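Local coordinates for PF14_0633 protein (Plasmodium falciparum, PDB 3IGM), which binds specific DNA sequences through its AP2 domain, given here as a domain-swapped dimer on its cognate DNA, and probably regulates transcription in the parasite, at a contact of chain A with DNA. Sequence-based numbering; all coordinates share one arbitrary frame.

A contact of chain A with DNA. Residues 31-34. With nucleotides of chain B.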
ATOM      1  N   ARG A  31      17.126 -12.240 -13.110  1.00 33.52           N
ATOM      2  CA  ARG A  31      16.447 -10.998 -13.468  1.00 32.67           C
ATOM      3  C   ARG A  31      15.129 -10.916 -12.739  1.00 32.17           C
ATOM      4  O   ARG A  31      14.676 -11.898 -12.163  1.00 32.18           O
ATOM      5  CB  ARG A  31      16.233 -10.925 -14.990  1.00 32.31           C
ATOM      6  CG  ARG A  31      17.531 -10.882 -15.799  1.00 31.52           C
ATOM      7  CD  ARG A  31      17.286 -10.748 -17.296  1.00 28.70           C
ATOM      8  NE  ARG A  31      16.880  -9.395 -17.658  1.00 27.41           N
ATOM      9  CZ  ARG A  31      16.513  -9.010 -18.881  1.00 27.55           C
ATOM     10  NH1 ARG A  31      16.480  -9.887 -19.886  1.00 24.82           N
ATOM     11  NH2 ARG A  31      16.173  -7.739 -19.099  1.00 25.26           N
ATOM     12  N   SER A  32      14.517  -9.737 -12.742  1.00 32.23           N
ATOM     13  CA  SER A  32      13.213  -9.567 -12.102  1.00 31.62           C
ATOM     14  C   SER A  32      12.277  -8.667 -12.895  1.00 31.46           C
ATOM     15  O   SER A  32      12.712  -7.754 -13.595  1.00 31.61           O
ATOM     16  CB  SER A  32      13.372  -9.049 -10.668  1.00 31.32           C
ATOM     17  OG  SER A  32      13.787  -7.696 -10.650  1.00 30.91           O
ATOM     18  N   ARG A  33      10.984  -8.940 -12.769  1.00 31.67           N
ATOM     19  CA  ARG A  33       9.939  -8.113 -13.352  1.00 31.71           C
ATOM     20  C   ARG A  33       8.984  -7.668 -12.242  1.00 31.93           C
ATOM     21  O   ARG A  33       8.509  -8.487 -11.446  1.00 31.92           O
ATOM     22  CB  ARG A  33       9.210  -8.876 -14.461  1.00 31.16           C
ATOM     23  CG  ARG A  33       7.967  -8.190 -15.040  1.00 32.56           C
ATOM     24  CD  ARG A  33       8.272  -7.138 -16.093  1.00 34.15           C
ATOM     25  NE  ARG A  33       8.937  -7.679 -17.278  1.00 34.83           N
ATOM     26  CZ  ARG A  33       8.346  -7.885 -18.455  1.00 35.90           C
ATOM     27  NH1 ARG A  33       7.052  -7.633 -18.640  1.00 34.71           N
ATOM     28  NH2 ARG A  33       9.062  -8.345 -19.464  1.00 37.23           N
ATOM     29  N   THR A  34       8.706  -6.371 -12.210  1.00 31.50           N
ATOM     30  CA  THR A  34       7.916  -5.763 -11.164  1.00 32.30           C
ATOM     31  C   THR A  34       6.413  -5.686 -11.487  1.00 33.11           C
ATOM     32  O   THR A  34       6.019  -5.234 -12.569  1.00 32.67           O
ATOM     33  CB  THR A  34       8.468  -4.353 -10.865  1.00 32.29           C
ATOM     34  OG1 THR A  34       9.803  -4.473 -10.333  1.00 32.66           O
ATOM     35  CG2 THR A  34       7.589  -3.633  -9.876  1.00 31.70           C
TER
ATOM     36  P    DG B   2       8.052   1.026 -10.824  1.00 51.49           P
ATOM     37  OP1  DG B   2       6.745   0.946 -11.519  1.00 51.90           O
ATOM     38  OP2  DG B   2       8.222   0.454  -9.468  1.00 51.91           O
ATOM     39  O5'  DG B   2       9.163   0.339 -11.731  1.00 49.00           O
ATOM     40  C5'  DG B   2       9.296   0.632 -13.112  1.00 45.03           C
ATOM     41  C4'  DG B   2      10.487  -0.145 -13.624  1.00 42.72           C
ATOM     42  O4'  DG B   2      11.674   0.250 -12.886  1.00 42.23           O
ATOM     43  C3'  DG B   2      10.364  -1.660 -13.466  1.00 41.35           C
ATOM     44  O3'  DG B   2      10.880  -2.282 -14.644  1.00 41.12           O
ATOM     45  C2'  DG B   2      11.196  -1.998 -12.226  1.00 40.83           C
ATOM     46  C1'  DG B   2      12.201  -0.847 -12.153  1.00 40.85           C
ATOM     47  N9   DG B   2      12.476  -0.416 -10.783  1.00 38.95           N
ATOM     48  C8   DG B   2      11.586  -0.353  -9.741  1.00 38.99           C
ATOM     49  N7   DG B   2      12.108   0.070  -8.627  1.00 39.38           N
ATOM     50  C5   DG B   2      13.438   0.304  -8.951  1.00 38.88           C
ATOM     51  C6   DG B   2      14.495   0.763  -8.132  1.00 38.19           C
ATOM     52  O6   DG B   2      14.431   1.066  -6.937  1.00 36.32           O
ATOM     53  N1   DG B   2      15.695   0.874  -8.832  1.00 37.73           N
ATOM     54  C2   DG B   2      15.856   0.553 -10.168  1.00 38.79           C
ATOM     55  N2   DG B   2      17.083   0.699 -10.682  1.00 37.05           N
ATOM     56  N3   DG B   2      14.872   0.105 -10.952  1.00 39.40           N
ATOM     57  C4   DG B   2      13.688   0.002 -10.273  1.00 39.54           C
ATOM     58  P    DC B   3      11.024  -3.866 -14.803  1.00 39.84           P
ATOM     59  OP1  DC B   3      11.065  -4.170 -16.248  1.00 41.18           O
ATOM     60  OP2  DC B   3      10.026  -4.540 -13.933  1.00 38.46           O
ATOM     61  O5'  DC B   3      12.504  -4.122 -14.249  1.00 40.01           O
ATOM     62  C5'  DC B   3      13.603  -3.462 -14.883  1.00 40.27           C
ATOM     63  C4'  DC B   3      14.864  -3.618 -14.057  1.00 39.75           C
ATOM     64  O4'  DC B   3      14.650  -3.039 -12.752  1.00 39.45           O
ATOM     65  C3'  DC B   3      15.260  -5.063 -13.765  1.00 39.14           C
ATOM     66  O3'  DC B   3      16.221  -5.433 -14.738  1.00 39.81           O
ATOM     67  C2'  DC B   3      15.806  -5.040 -12.331  1.00 38.67           C
ATOM     68  C1'  DC B   3      15.629  -3.591 -11.899  1.00 37.83           C
ATOM     69  N1   DC B   3      15.134  -3.371 -10.518  1.00 37.70           N
ATOM     70  C2   DC B   3      16.067  -2.928  -9.559  1.00 37.71           C
ATOM     71  O2   DC B   3      17.254  -2.747  -9.885  1.00 39.66           O
ATOM     72  N3   DC B   3      15.627  -2.710  -8.303  1.00 36.21           N
ATOM     73  C4   DC B   3      14.340  -2.909  -7.974  1.00 35.11           C
ATOM     74  N4   DC B   3      13.990  -2.652  -6.703  1.00 33.31           N
ATOM     75  C5   DC B   3      13.378  -3.371  -8.937  1.00 34.24           C
ATOM     76  C6   DC B   3      13.817  -3.593 -10.187  1.00 35.26           C
ATOM     77  P    DA B   4      16.951  -6.848 -14.752  1.00 40.64           P
ATOM     78  OP1  DA B   4      17.473  -7.060 -16.121  1.00 40.78           O
ATOM     79  OP2  DA B   4      16.082  -7.836 -14.075  1.00 40.82           O
ATOM     80  O5'  DA B   4      18.205  -6.608 -13.791  1.00 43.57           O
ATOM     81  C5'  DA B   4      19.093  -5.489 -13.996  1.00 45.19           C
ATOM     82  C4'  DA B   4      20.251  -5.618 -13.019  1.00 45.98           C
ATOM     83  O4'  DA B   4      19.777  -5.378 -11.675  1.00 44.83           O
ATOM     84  C3'  DA B   4      20.896  -6.998 -12.963  1.00 46.85           C
ATOM     85  O3'  DA B   4      22.291  -6.802 -12.758  1.00 49.55           O
ATOM     86  C2'  DA B   4      20.205  -7.715 -11.796  1.00 45.62           C
ATOM     87  C1'  DA B   4      19.823  -6.555 -10.876  1.00 45.00           C
ATOM     88  N9   DA B   4      18.534  -6.667 -10.185  1.00 43.20           N
ATOM     89  C8   DA B   4      17.386  -7.273 -10.619  1.00 41.79           C
ATOM     90  N7   DA B   4      16.388  -7.197  -9.763  1.00 42.31           N
ATOM     91  C5   DA B   4      16.909  -6.474  -8.692  1.00 41.92           C
ATOM     92  C6   DA B   4      16.382  -6.050  -7.451  1.00 41.98           C
ATOM     93  N6   DA B   4      15.116  -6.278  -7.058  1.00 42.07           N
ATOM     94  N1   DA B   4      17.206  -5.353  -6.612  1.00 42.34           N
ATOM     95  C2   DA B   4      18.464  -5.099  -6.979  1.00 41.18           C
ATOM     96  N3   DA B   4      19.069  -5.457  -8.111  1.00 42.88           N
ATOM     97  C4   DA B   4      18.238  -6.144  -8.936  1.00 43.28           C
TER
HETATM   98  O   HOH W   1      11.865  -5.707 -11.596  1.00 30.87           O
HETATM   99  O   HOH W   2       7.436  -3.871 -14.407  1.00 39.96           O
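Ser32 meets the Hoogsteen edge of base-paired DA4 from the major groove, and this is the base readout of the patch. Its hydroxyl OG gives a hydrogen bond to the adenine N7 at 2.8 Å. With chi1 at 72°, OG is tucked between the backbone N and the carbonyl carbon, and from there it points at the base while CB stays behind it. N7 is common to both purines, so this bond by itself would not tell adenine from guanine. A water bound to the same hydroxyl also binds OG1 of Thr34, linking the two side chains.

The remaining contacts grip the sugar-phosphate backbone. At the phosphate of DA4 two protein groups take different oxygens: the amide N of Ser32 donates to OP2 at 2.8 Å, and Arg31 holds OP1. The guanidinium of Arg31 turns its edge to the phosphate. NE of Arg31 forms a hydrogen-bonded salt bridge with OP1 of DA4 at 2.9 Å, the oxygen only 15° out of the guanidinium plane, while NH2 adds a weak bond to the same oxygen. The chain runs extended through chi2 and bends at chi3 (75°), which brings NE round to this phosphate.

One phosphate earlier, the amide N of Thr34 donates to OP2 of DC3 at 2.8 Å. A second water joins this oxygen to the carbonyl O of Thr34. CB of Thr34 also packs on the deoxyribose of DG2, 3.9 Å from its C2'. Arg33 contributes mainly through CA and CD, which lie near the DC3 phosphate without a hydrogen bond to it.

All four residues belong to strand 29-35 of the AP2-domain sheet, whose backbone follows successive phosphates while Ser32 reaches into the major groove; helix 40-57 follows it in the chain.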